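Local coordinates for ferric iron-binding protein HitA (Pseudomonas aeruginosa PAO1, PDB 6IWF) that binds ferric iron as a bacterial solute-binding protein and probably hands it to a membrane transporter for uptake, at residues Tyr58-Pro63 against Thr100-Val105; Gly36-Leu41 against Ser62-Arg67; Tyr197-Lys202 against Pro274-Phe279; Phe143-Ala148 against Leu223-Gly228; Ala54-Thr59 against Gln242-Phe247. All coordinates share one frame; numbering follows the deposited sequence.

Interaction 1. Residues Tyr58-Pro63 against Thr100-Val105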
# COMPACT_ATOMS: atom_id res chain seq x y z
N TYR A 58 2.19 1.11 -12.02
CA TYR A 58 2.42 0.29 -10.83
C TYR A 58 2.27 1.20 -9.63
O TYR A 58 3.01 2.19 -9.53
CB TYR A 58 3.82 -0.34 -10.90
CG TYR A 58 4.21 -1.34 -9.83
CD1 TYR A 58 3.27 -1.95 -9.01
CD2 TYR A 58 5.54 -1.66 -9.66
CE1 TYR A 58 3.68 -2.89 -8.04
CE2 TYR A 58 5.95 -2.58 -8.71
CZ TYR A 58 5.03 -3.18 -7.91
OH TYR A 58 5.48 -4.09 -6.98
N THR A 59 1.29 0.93 -8.77
CA THR A 59 1.01 1.82 -7.65
C THR A 59 1.15 1.11 -6.31
O THR A 59 0.94 -0.10 -6.19
CB THR A 59 -0.40 2.42 -7.74
OG1 THR A 59 -1.38 1.37 -7.71
CG2 THR A 59 -0.56 3.25 -9.01
N GLU A 60 1.47 1.91 -5.29
CA GLU A 60 1.51 1.44 -3.91
C GLU A 60 0.13 1.05 -3.41
O GLU A 60 0.00 0.13 -2.59
CB GLU A 60 2.10 2.52 -3.02
CG GLU A 60 3.46 2.22 -2.46
CD GLU A 60 3.75 3.06 -1.25
OE1 GLU A 60 3.99 2.48 -0.17
OE2 GLU A 60 3.73 4.31 -1.37
N GLU A 61 -0.92 1.77 -3.83
CA GLU A 61 -2.26 1.58 -3.31
C GLU A 61 -3.26 1.50 -4.46
O GLU A 61 -2.97 1.87 -5.60
CB GLU A 61 -2.67 2.72 -2.37
CG GLU A 61 -1.56 3.18 -1.43
CD GLU A 61 -1.27 2.22 -0.30
OE1 GLU A 61 -0.31 2.49 0.46
OE2 GLU A 61 -2.00 1.20 -0.15
N SER A 62 -4.46 1.03 -4.13
CA SER A 62 -5.48 0.80 -5.16
C SER A 62 -6.34 2.01 -5.54
O SER A 62 -6.83 2.02 -6.68
CB SER A 62 -6.38 -0.36 -4.73
OG SER A 62 -6.87 -0.19 -3.41
N PRO A 63 -6.58 3.01 -4.69
CA PRO A 63 -7.46 4.15 -5.10
C PRO A 63 -7.10 4.75 -6.45
O PRO A 63 -8.00 4.98 -7.27
CB PRO A 63 -7.29 5.15 -3.95
CG PRO A 63 -7.18 4.25 -2.76
CD PRO A 63 -6.30 3.09 -3.23
N THR A 100 0.97 -7.13 -4.62
CA THR A 100 1.28 -7.53 -3.25
C THR A 100 0.23 -6.95 -2.33
O THR A 100 -0.50 -6.03 -2.69
CB THR A 100 2.66 -7.04 -2.78
OG1 THR A 100 2.66 -5.61 -2.71
CG2 THR A 100 3.80 -7.53 -3.70
N ALA A 101 0.16 -7.50 -1.12
CA ALA A 101 -0.68 -6.96 -0.06
C ALA A 101 0.19 -6.64 1.15
O ALA A 101 1.25 -7.24 1.36
CB ALA A 101 -1.80 -7.93 0.36
N ARG A 102 -0.24 -5.66 1.94
CA ARG A 102 0.47 -5.28 3.16
C ARG A 102 -0.57 -5.08 4.25
O ARG A 102 -1.77 -5.01 3.99
CB ARG A 102 1.23 -3.98 2.97
CG ARG A 102 0.21 -2.87 2.91
CD ARG A 102 0.53 -1.79 1.99
NE ARG A 102 0.82 -2.25 0.64
CZ ARG A 102 1.40 -1.45 -0.25
NH1 ARG A 102 1.66 -1.88 -1.46
NH2 ARG A 102 1.73 -0.22 0.12
N THR A 103 -0.10 -4.90 5.49
CA THR A 103 -1.02 -4.73 6.60
C THR A 103 -0.59 -3.56 7.48
O THR A 103 0.60 -3.33 7.70
CB THR A 103 -1.15 -6.03 7.45
OG1 THR A 103 -2.13 -5.84 8.48
CG2 THR A 103 0.18 -6.45 8.08
N ARG A 104 -1.58 -2.84 8.00
CA ARG A 104 -1.30 -1.84 9.02
C ARG A 104 -0.91 -2.52 10.32
O ARG A 104 -1.41 -3.61 10.65
CB ARG A 104 -2.52 -0.93 9.24
CG ARG A 104 -3.02 -0.27 7.96
CD ARG A 104 -2.14 0.86 7.55
NE ARG A 104 -2.16 1.97 8.51
CZ ARG A 104 -1.37 3.03 8.37
NH1 ARG A 104 -0.56 3.10 7.32
NH2 ARG A 104 -1.41 4.02 9.24
N VAL A 105 -0.01 -1.89 11.06
CA VAL A 105 0.47 -2.39 12.34
C VAL A 105 0.63 -1.20 13.29
O VAL A 105 0.45 -0.04 12.90
CB VAL A 105 1.80 -3.15 12.21
CG1 VAL A 105 1.63 -4.37 11.32
CG2 VAL A 105 2.90 -2.23 11.67
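R102 reaches from strand 97-108 to E60 and E61, just past the end of strand 56-59, forming a salt-bridge network beside the iron site of this periplasmic-binding-protein fold. The two strands are not neighbours: strand 224-231 pairs with both, and CA of E60 stays 9.0 Å from CA of T100. The R102 side chain spans the gap, with its CG placed between the backbone N and the carbonyl carbon (chi1 72°) and further bends at chi2 and chi3. The tight part is the side of the buried E61 and R102. Here the carbonyl O of E60 lies over a face of the guanidinium, 2.8 Å from NH1, too poorly angled for a hydrogen bond. E61 OE1 makes a salt bridge to NH2 at 3.4 Å, its carboxylate turned 57° from the guanidinium plane. NH1 is also paired with E263 in a further salt bridge. The looser side is that of the partly exposed E60: its CG lies at the guanidinium edge, and its OE1 meets R102 NH2 in a salt bridge of 3.5 Å. That carboxylate has its stronger polar partner in the hydroxyl of Y196; E60 and Y196 both bind iron in the iron-bound protein, though this chain holds none. Within 58-63, T59 OG1 donates a 2.7 Å hydrogen bond to the carbonyl O of E61.

Interaction 2. Residues Gly36-Leu41 against Ser62-Arg67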
# COMPACT_ATOMS: atom_id res chain seq x y z
N GLY A 36 7.34 8.41 -9.58
CA GLY A 36 6.49 9.45 -9.02
C GLY A 36 5.64 8.88 -7.91
O GLY A 36 5.68 7.69 -7.60
N GLY A 37 4.87 9.77 -7.28
CA GLY A 37 3.85 9.31 -6.36
C GLY A 37 2.62 8.82 -7.10
O GLY A 37 2.34 9.26 -8.22
N ASP A 38 1.91 7.89 -6.47
CA ASP A 38 0.66 7.33 -7.00
C ASP A 38 -0.24 8.40 -7.63
O ASP A 38 -0.56 8.34 -8.82
CB ASP A 38 -0.12 6.65 -5.86
CG ASP A 38 0.37 5.23 -5.57
OD1 ASP A 38 1.36 4.77 -6.20
OD2 ASP A 38 -0.25 4.59 -4.68
N GLY A 39 -0.65 9.38 -6.82
CA GLY A 39 -1.58 10.38 -7.31
C GLY A 39 -0.99 11.28 -8.38
O GLY A 39 -1.66 11.64 -9.35
N GLN A 40 0.29 11.66 -8.21
CA GLN A 40 0.96 12.46 -9.23
C GLN A 40 0.99 11.71 -10.56
O GLN A 40 0.71 12.29 -11.62
CB GLN A 40 2.37 12.81 -8.76
CG GLN A 40 3.34 13.25 -9.84
CD GLN A 40 4.80 12.97 -9.47
OE1 GLN A 40 5.16 12.85 -8.29
NE2 GLN A 40 5.65 12.86 -10.49
N LEU A 41 1.27 10.41 -10.51
CA LEU A 41 1.33 9.63 -11.75
C LEU A 41 -0.06 9.45 -12.35
O LEU A 41 -0.23 9.57 -13.57
CB LEU A 41 1.98 8.28 -11.49
CG LEU A 41 3.47 8.37 -11.15
CD1 LEU A 41 3.95 7.02 -10.65
CD2 LEU A 41 4.25 8.80 -12.38
N SER A 62 -4.46 1.03 -4.13
CA SER A 62 -5.48 0.80 -5.16
C SER A 62 -6.34 2.01 -5.54
O SER A 62 -6.83 2.02 -6.68
CB SER A 62 -6.38 -0.36 -4.73
OG SER A 62 -6.87 -0.19 -3.41
N PRO A 63 -6.58 3.01 -4.69
CA PRO A 63 -7.46 4.15 -5.10
C PRO A 63 -7.10 4.75 -6.45
O PRO A 63 -8.00 4.98 -7.27
CB PRO A 63 -7.29 5.15 -3.95
CG PRO A 63 -7.18 4.25 -2.76
CD PRO A 63 -6.30 3.09 -3.23
N PRO A 64 -5.82 5.02 -6.76
CA PRO A 64 -5.52 5.56 -8.11
C PRO A 64 -5.93 4.63 -9.24
O PRO A 64 -6.29 5.11 -10.33
CB PRO A 64 -4.00 5.78 -8.09
CG PRO A 64 -3.64 5.80 -6.65
CD PRO A 64 -4.58 4.88 -5.97
N LEU A 65 -5.84 3.31 -9.03
CA LEU A 65 -6.23 2.39 -10.09
C LEU A 65 -7.74 2.37 -10.26
O LEU A 65 -8.24 2.31 -11.39
CB LEU A 65 -5.71 0.98 -9.80
CG LEU A 65 -4.20 0.84 -9.65
CD1 LEU A 65 -3.86 -0.57 -9.14
CD2 LEU A 65 -3.53 1.12 -10.97
N ILE A 66 -8.48 2.40 -9.15
CA ILE A 66 -9.93 2.45 -9.24
C ILE A 66 -10.35 3.73 -9.94
O ILE A 66 -11.27 3.72 -10.77
CB ILE A 66 -10.55 2.31 -7.83
CG1 ILE A 66 -10.32 0.88 -7.31
CG2 ILE A 66 -12.05 2.62 -7.86
CD1 ILE A 66 -10.60 0.71 -5.85
N ARG A 67 -9.64 4.84 -9.67
CA ARG A 67 -9.92 6.11 -10.33
C ARG A 67 -9.70 6.01 -11.84
O ARG A 67 -10.58 6.34 -12.63
CB ARG A 67 -9.05 7.23 -9.73
CG ARG A 67 -9.09 8.58 -10.47
CD ARG A 67 -7.89 9.48 -10.11
NE ARG A 67 -7.86 10.71 -10.91
CZ ARG A 67 -6.82 11.54 -11.00
NH1 ARG A 67 -5.71 11.28 -10.33
NH2 ARG A 67 -6.90 12.63 -11.75
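D38 and P64 meet at an angle, the aspartate CB resting 3.7 Å from CG of the proline ring, which presents its outer corner to it. CG of D38 lies anti to its carbonyl carbon and beside the backbone N (chi1 -82°). This carries the carboxylate past the proline to the backbone amides: OD1 accepts from E60 N and OD2 from E61 N. The contact joins the first turns of helices 38-48 and 63-70. The former is the connection of a beta-alpha-beta crossover, since strands 30-35 and 56-59 both pair in parallel with strand 4-9. G37 is the N-cap of that helix, and its N bonds to Q40 OE1 at 3.3 Å, approaching from above the amide plane. One turn beyond P64, R67 stretches out, extended from CG to NE, and turns its guanidinium edge toward the carbonyl O of G39. NH1 stops 4.2 Å from that oxygen, too far for a bond, and makes a weak hydrogen bond to S43 OG instead.

Interaction 3. Residues Tyr197-Lys202 against Pro274-Phe279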
# COMPACT_ATOMS: atom_id res chain seq x y z
N TYR A 197 7.78 -1.26 6.67
CA TYR A 197 8.81 -0.30 7.07
C TYR A 197 9.69 -0.85 8.18
O TYR A 197 10.90 -0.57 8.22
CB TYR A 197 8.17 1.01 7.54
CG TYR A 197 7.53 1.80 6.43
CD1 TYR A 197 8.31 2.57 5.58
CD2 TYR A 197 6.15 1.77 6.24
CE1 TYR A 197 7.74 3.29 4.55
CE2 TYR A 197 5.57 2.49 5.21
CZ TYR A 197 6.37 3.25 4.37
OH TYR A 197 5.80 3.97 3.36
N TRP A 198 9.10 -1.60 9.11
CA TRP A 198 9.90 -2.23 10.15
C TRP A 198 10.92 -3.19 9.55
O TRP A 198 12.09 -3.21 9.96
CB TRP A 198 8.98 -2.95 11.13
CG TRP A 198 9.64 -3.52 12.33
CD1 TRP A 198 9.83 -2.91 13.54
CD2 TRP A 198 10.18 -4.84 12.47
NE1 TRP A 198 10.46 -3.76 14.41
CE2 TRP A 198 10.69 -4.96 13.78
CE3 TRP A 198 10.28 -5.93 11.60
CZ2 TRP A 198 11.29 -6.12 14.24
CZ3 TRP A 198 10.88 -7.10 12.06
CH2 TRP A 198 11.38 -7.18 13.38
N TYR A 199 10.50 -3.99 8.56
CA TYR A 199 11.41 -4.96 7.96
C TYR A 199 12.53 -4.29 7.18
O TYR A 199 13.68 -4.74 7.21
CB TYR A 199 10.63 -5.94 7.08
CG TYR A 199 9.78 -6.89 7.88
CD1 TYR A 199 8.48 -6.55 8.27
CD2 TYR A 199 10.29 -8.12 8.29
CE1 TYR A 199 7.70 -7.41 9.01
CE2 TYR A 199 9.51 -8.99 9.03
CZ TYR A 199 8.23 -8.64 9.40
OH TYR A 199 7.47 -9.52 10.13
N THR A 200 12.22 -3.20 6.46
CA THR A 200 13.28 -2.47 5.76
C THR A 200 14.32 -1.94 6.74
O THR A 200 15.53 -2.07 6.51
CB THR A 200 12.69 -1.33 4.93
OG1 THR A 200 11.73 -1.86 4.01
CG2 THR A 200 13.80 -0.61 4.16
N LEU A 201 13.86 -1.36 7.85
CA LEU A 201 14.79 -0.82 8.84
C LEU A 201 15.61 -1.93 9.49
O LEU A 201 16.81 -1.76 9.73
CB LEU A 201 14.02 -0.03 9.91
CG LEU A 201 14.88 0.70 10.93
CD1 LEU A 201 15.79 1.69 10.21
CD2 LEU A 201 14.03 1.41 11.98
N LYS A 202 14.98 -3.08 9.78
CA LYS A 202 15.72 -4.20 10.36
C LYS A 202 16.80 -4.69 9.41
O LYS A 202 17.94 -4.94 9.82
CB LYS A 202 14.77 -5.35 10.71
CG LYS A 202 15.52 -6.52 11.33
CD LYS A 202 14.60 -7.61 11.84
CE LYS A 202 15.42 -8.81 12.31
NZ LYS A 202 14.58 -9.83 12.98
N PRO A 274 8.71 -16.27 5.44
CA PRO A 274 8.25 -16.84 6.72
C PRO A 274 8.50 -15.93 7.92
O PRO A 274 7.97 -16.22 9.00
CB PRO A 274 9.03 -18.16 6.82
CG PRO A 274 10.17 -18.05 5.84
CD PRO A 274 9.68 -17.13 4.74
N ALA A 275 9.28 -14.87 7.77
CA ALA A 275 9.49 -13.94 8.87
C ALA A 275 8.32 -12.98 9.05
O ALA A 275 8.23 -12.33 10.10
CB ALA A 275 10.78 -13.13 8.65
N LEU A 276 7.44 -12.88 8.06
CA LEU A 276 6.23 -12.09 8.19
C LEU A 276 5.22 -12.81 9.07
O LEU A 276 5.18 -14.05 9.10
CB LEU A 276 5.60 -11.82 6.82
CG LEU A 276 6.28 -10.86 5.87
CD1 LEU A 276 5.56 -10.86 4.52
CD2 LEU A 276 6.28 -9.47 6.48
N LYS A 277 4.39 -12.03 9.76
CA LYS A 277 3.26 -12.64 10.45
C LYS A 277 2.41 -13.39 9.42
O LYS A 277 2.10 -12.83 8.36
CB LYS A 277 2.42 -11.56 11.15
CG LYS A 277 1.31 -12.11 12.02
CD LYS A 277 1.47 -11.63 13.45
CE LYS A 277 0.38 -12.19 14.34
NZ LYS A 277 -0.97 -11.84 13.83
N PRO A 278 2.07 -14.66 9.66
CA PRO A 278 1.32 -15.42 8.65
C PRO A 278 0.02 -14.72 8.26
O PRO A 278 -0.74 -14.26 9.12
CB PRO A 278 1.05 -16.76 9.35
CG PRO A 278 2.19 -16.89 10.32
CD PRO A 278 2.48 -15.50 10.80
N PHE A 279 -0.21 -14.64 6.95
CA PHE A 279 -1.35 -13.88 6.43
C PHE A 279 -2.67 -14.38 7.03
O PHE A 279 -3.53 -13.57 7.40
CB PHE A 279 -1.37 -13.98 4.90
CG PHE A 279 -2.33 -13.03 4.24
CD1 PHE A 279 -2.00 -11.70 4.07
CD2 PHE A 279 -3.56 -13.48 3.77
CE1 PHE A 279 -2.88 -10.82 3.46
CE2 PHE A 279 -4.44 -12.62 3.16
CZ PHE A 279 -4.10 -11.28 3.00
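A hydrogen bond and a CH-pi contact, both made by Y199, fasten helix 196-205 to the irregular loop between strand 264-265 and helix 289-292 in a partly buried contact. OH of Y199 donates to the carbonyl O of A275 at 2.9 Å, reaching it at a C=O...donor angle of 122° and tilted 34° from the carbonyl plane. The ring then lies against the side chain of L276, whose CD2 stands 3.9 Å from the ring centroid in the CH-pi contact, displaced toward the CE1 and CZ rim. On the opposite face W198 of the same helix presents its edge, CE3 above the centre of the tyrosine ring, so the ring lies between a methyl and an indole edge. Helix 196-205 starts with the consecutive tyrosines Y196 and Y197, both of which bind iron in the iron-bound protein, the tyrosine pair familiar from ferric-binding proteins of this family. Y199 points to another side of the helix from Y197. W198 is itself fixed through NE1 to the carbonyl O of S210. CB of A275 adds an apolar touch, 4.3 Å from Y199 CE2.

Interaction 4. Residues Phe143-Ala148 against Leu223-Gly228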
# COMPACT_ATOMS: atom_id res chain seq x y z
N PHE A 143 -2.40 6.09 5.06
CA PHE A 143 -3.28 6.59 6.10
C PHE A 143 -4.64 6.99 5.53
O PHE A 143 -5.67 6.83 6.20
CB PHE A 143 -2.65 7.77 6.85
CG PHE A 143 -3.45 8.22 8.02
CD1 PHE A 143 -3.44 7.48 9.20
CD2 PHE A 143 -4.27 9.34 7.93
CE1 PHE A 143 -4.21 7.88 10.29
CE2 PHE A 143 -5.04 9.74 9.01
CZ PHE A 143 -5.02 9.00 10.19
N LEU A 144 -4.68 7.50 4.29
CA LEU A 144 -5.96 7.78 3.66
C LEU A 144 -6.83 6.53 3.61
O LEU A 144 -8.03 6.59 3.92
CB LEU A 144 -5.73 8.32 2.25
CG LEU A 144 -7.02 8.58 1.45
CD1 LEU A 144 -7.80 9.71 2.08
CD2 LEU A 144 -6.64 8.91 0.01
N GLU A 145 -6.24 5.40 3.24
CA GLU A 145 -7.01 4.16 3.22
C GLU A 145 -7.45 3.76 4.63
O GLU A 145 -8.56 3.24 4.81
CB GLU A 145 -6.20 3.04 2.58
CG GLU A 145 -6.48 2.93 1.09
CD GLU A 145 -5.43 2.17 0.34
OE1 GLU A 145 -5.72 1.06 -0.16
OE2 GLU A 145 -4.29 2.68 0.27
N GLN A 146 -6.60 4.02 5.63
CA GLN A 146 -6.99 3.77 7.02
C GLN A 146 -8.24 4.56 7.38
O GLN A 146 -9.16 4.04 8.02
CB GLN A 146 -5.85 4.13 7.97
CG GLN A 146 -6.20 3.88 9.46
CD GLN A 146 -6.41 2.39 9.76
OE1 GLN A 146 -5.47 1.69 10.14
NE2 GLN A 146 -7.65 1.90 9.58
N VAL A 147 -8.29 5.83 6.99
CA VAL A 147 -9.46 6.64 7.31
C VAL A 147 -10.69 6.10 6.60
O VAL A 147 -11.78 6.01 7.18
CB VAL A 147 -9.20 8.11 6.95
CG1 VAL A 147 -10.45 8.96 7.20
CG2 VAL A 147 -8.03 8.63 7.76
N ALA A 148 -10.54 5.72 5.32
CA ALA A 148 -11.67 5.17 4.58
C ALA A 148 -12.20 3.92 5.26
O ALA A 148 -13.41 3.69 5.30
CB ALA A 148 -11.27 4.87 3.14
N LEU A 223 -6.20 -3.33 9.00
CA LEU A 223 -6.52 -3.23 7.59
C LEU A 223 -5.42 -3.82 6.71
O LEU A 223 -4.24 -3.53 6.91
CB LEU A 223 -6.74 -1.76 7.23
CG LEU A 223 -7.08 -1.46 5.78
CD1 LEU A 223 -8.47 -2.00 5.44
CD2 LEU A 223 -6.99 0.08 5.51
N VAL A 224 -5.83 -4.62 5.73
CA VAL A 224 -4.94 -5.10 4.68
C VAL A 224 -5.29 -4.35 3.40
O VAL A 224 -6.47 -4.22 3.06
CB VAL A 224 -5.07 -6.63 4.51
CG1 VAL A 224 -4.44 -7.10 3.19
CG2 VAL A 224 -4.47 -7.33 5.72
N THR A 225 -4.27 -3.86 2.70
CA THR A 225 -4.45 -3.17 1.43
C THR A 225 -3.53 -3.77 0.37
O THR A 225 -2.58 -4.49 0.68
CB THR A 225 -4.16 -1.66 1.54
OG1 THR A 225 -2.82 -1.44 1.98
CG2 THR A 225 -5.12 -1.00 2.54
N VAL A 226 -3.80 -3.47 -0.90
CA VAL A 226 -3.05 -4.09 -1.99
C VAL A 226 -2.38 -3.01 -2.84
O VAL A 226 -2.93 -1.92 -3.03
CB VAL A 226 -3.94 -4.99 -2.87
CG1 VAL A 226 -4.81 -5.93 -2.01
CG2 VAL A 226 -4.81 -4.17 -3.78
N SER A 227 -1.17 -3.32 -3.31
CA SER A 227 -0.57 -2.59 -4.41
C SER A 227 -1.01 -3.24 -5.71
O SER A 227 -1.33 -4.43 -5.74
CB SER A 227 0.96 -2.60 -4.34
OG SER A 227 1.45 -3.88 -4.67
N GLY A 228 -1.00 -2.47 -6.79
CA GLY A 228 -1.54 -3.02 -8.02
C GLY A 228 -0.86 -2.51 -9.26
O GLY A 228 -0.00 -1.61 -9.23
O HOH W 1 -6.39 -1.88 -1.15
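Helix 141-154 packs over L223, just before strand 224-231, and T225 within it, using E145 and Q146. This strand pairs with 97-108 and with 56-59, and as in other binding proteins of this class it probably belongs to the link between the two lobes. With CG anti to the backbone N (chi1 180°), L223 extends toward the helix and packs its CD2 methyl on the helix backbone, 3.6 Å from the carbonyl O of E145 and 4.0 Å from the amide N of Q146, with E145 CB 4.2 Å from that methyl. Q146 sends NE2 to the carbonyl O of P220. Further along the strand, E145 and T225 come from opposite directions, and CG2 of T225 lies 3.4 Å from E145 OE1. The threonine hydroxyl, on another branch, makes a weak hydrogen bond to E61 OE2. No direct hydrogen bond joins 143-148 to 223-228; one water does it instead, donating to E145 OE1 at 3.2 Å and accepting from the amide N of V226 at 3.0 Å. In this way a buried carboxylate is tied to the backbone of the strand. The other oxygen, OE2, lies beside OE2 of E61, a closeness of two acidic groups that suggests a shared proton or a raised pKa for one of them.

Interaction 5. Residues Ala54-Thr59 against Gln242-Phe247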
# COMPACT_ATOMS: atom_id res chain seq x y z
N ALA A 54 3.06 6.23 -21.10
CA ALA A 54 2.99 5.15 -20.13
C ALA A 54 2.40 3.89 -20.77
O ALA A 54 1.37 3.94 -21.44
CB ALA A 54 2.13 5.57 -18.93
N ASP A 55 3.07 2.76 -20.54
CA ASP A 55 2.55 1.47 -20.96
C ASP A 55 1.95 0.68 -19.80
O ASP A 55 0.92 0.02 -19.98
CB ASP A 55 3.66 0.65 -21.62
CG ASP A 55 4.16 1.29 -22.89
OD1 ASP A 55 3.34 1.45 -23.83
OD2 ASP A 55 5.36 1.66 -22.94
N VAL A 56 2.58 0.76 -18.63
CA VAL A 56 2.18 0.05 -17.42
C VAL A 56 2.25 1.03 -16.27
O VAL A 56 3.19 1.84 -16.18
CB VAL A 56 3.09 -1.18 -17.16
CG1 VAL A 56 2.78 -1.83 -15.81
CG2 VAL A 56 2.94 -2.20 -18.29
N LEU A 57 1.25 0.99 -15.39
CA LEU A 57 1.24 1.76 -14.15
C LEU A 57 1.33 0.80 -12.97
O LEU A 57 0.61 -0.20 -12.93
CB LEU A 57 -0.01 2.61 -14.05
CG LEU A 57 -0.24 3.35 -12.72
CD1 LEU A 57 0.81 4.42 -12.48
CD2 LEU A 57 -1.64 3.93 -12.68
N TYR A 58 2.19 1.11 -12.02
CA TYR A 58 2.42 0.29 -10.83
C TYR A 58 2.27 1.20 -9.63
O TYR A 58 3.01 2.19 -9.53
CB TYR A 58 3.82 -0.34 -10.90
CG TYR A 58 4.21 -1.34 -9.83
CD1 TYR A 58 3.27 -1.95 -9.01
CD2 TYR A 58 5.54 -1.66 -9.66
CE1 TYR A 58 3.68 -2.89 -8.04
CE2 TYR A 58 5.95 -2.58 -8.71
CZ TYR A 58 5.03 -3.18 -7.91
OH TYR A 58 5.48 -4.09 -6.98
N THR A 59 1.29 0.93 -8.77
CA THR A 59 1.01 1.82 -7.65
C THR A 59 1.15 1.11 -6.31
O THR A 59 0.94 -0.10 -6.19
CB THR A 59 -0.40 2.42 -7.74
OG1 THR A 59 -1.38 1.37 -7.71
CG2 THR A 59 -0.56 3.25 -9.01
N GLN A 242 0.98 -6.25 -21.61
CA GLN A 242 0.30 -7.37 -20.98
C GLN A 242 1.30 -8.41 -20.49
O GLN A 242 1.14 -8.99 -19.42
CB GLN A 242 -0.69 -8.02 -21.94
CG GLN A 242 -1.84 -7.10 -22.36
CD GLN A 242 -3.01 -7.12 -21.39
OE1 GLN A 242 -3.11 -7.98 -20.50
NE2 GLN A 242 -3.91 -6.17 -21.57
N GLN A 243 2.35 -8.65 -21.28
CA GLN A 243 3.40 -9.57 -20.86
C GLN A 243 4.06 -9.10 -19.58
O GLN A 243 4.38 -9.92 -18.70
CB GLN A 243 4.43 -9.69 -21.98
CG GLN A 243 5.49 -10.72 -21.78
CD GLN A 243 6.34 -10.87 -23.03
OE1 GLN A 243 5.92 -10.48 -24.12
NE2 GLN A 243 7.54 -11.42 -22.87
N PHE A 244 4.30 -7.80 -19.47
CA PHE A 244 4.96 -7.26 -18.28
C PHE A 244 4.11 -7.48 -17.03
O PHE A 244 4.63 -7.93 -16.00
CB PHE A 244 5.26 -5.78 -18.47
CG PHE A 244 6.03 -5.18 -17.34
CD1 PHE A 244 5.37 -4.67 -16.22
CD2 PHE A 244 7.42 -5.17 -17.37
CE1 PHE A 244 6.10 -4.15 -15.15
CE2 PHE A 244 8.14 -4.65 -16.31
CZ PHE A 244 7.48 -4.13 -15.21
N VAL A 245 2.82 -7.15 -17.09
CA VAL A 245 1.98 -7.31 -15.90
C VAL A 245 1.85 -8.78 -15.53
O VAL A 245 1.92 -9.15 -14.35
CB VAL A 245 0.60 -6.65 -16.09
CG1 VAL A 245 -0.29 -6.97 -14.91
CG2 VAL A 245 0.76 -5.14 -16.19
N ALA A 246 1.74 -9.65 -16.53
CA ALA A 246 1.74 -11.09 -16.26
C ALA A 246 3.03 -11.52 -15.58
O ALA A 246 3.01 -12.36 -14.67
CB ALA A 246 1.51 -11.86 -17.56
N PHE A 247 4.17 -10.96 -16.00
CA PHE A 247 5.44 -11.34 -15.39
C PHE A 247 5.53 -10.86 -13.94
O PHE A 247 6.18 -11.51 -13.12
CB PHE A 247 6.60 -10.81 -16.24
CG PHE A 247 7.95 -11.10 -15.67
CD1 PHE A 247 8.53 -12.35 -15.84
CD2 PHE A 247 8.64 -10.13 -14.97
CE1 PHE A 247 9.77 -12.62 -15.31
CE2 PHE A 247 9.88 -10.39 -14.44
CZ PHE A 247 10.45 -11.65 -14.62
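V56 of strand 56-59 meets F244 and V245 of helix 238-248. Before it in the chain, D55 points its carboxylate to other partners, OD1 bonded to S235 OG and OD2 to T6 N. V56 then carries the contact: its CG1, anti to the backbone N (chi1 173°), touches two partners at once, lying 3.9 Å from F244 CD1 and also 3.9 Å from V245 CG2. The second methyl, CG2, adds a touch on F244 CD1 at 4.0 Å. The valine meets the phenylalanine ring obliquely, and that ring has an edge-to-face partner in F23 of helix 13-27. L57 turns its CB away from helix 238-248 and packs on L65 and L68 of helix 63-70. At Y58 the CB again faces helix 238-248, but the side chain runs on to T15 and Q11. Such alternation, with apolar strand residues buried in turn under helices on each face of a sheet, is typical of the layered alpha/beta lobe of a periplasmic binding protein.

How the interactions relate
Interactions 1 and 4 lie closest, centres about 6 Å apart, and share the acidic cluster of E61 and E145, whose OE2 atoms are 2.8 Å apart. Interaction 2 adjoins interaction 1 through D38, OD1 and OD2 each lying 3.0 Å from the amide N of E60 and E61 respectively, a second shell to the iron site of H12, E60, Y196 and Y197. Interaction 3 lies on the opposite side of the chain's centre from interaction 2, on the helix of Y196 and Y197; Y197 OH stands 4.2 Å from E60 OE1. Interaction 5 uses the same strand as interaction 1 but lies away from the metal site, their centres about 16 Å apart. T59 N and G228 O, 2.9 Å apart, connect it to interaction 4.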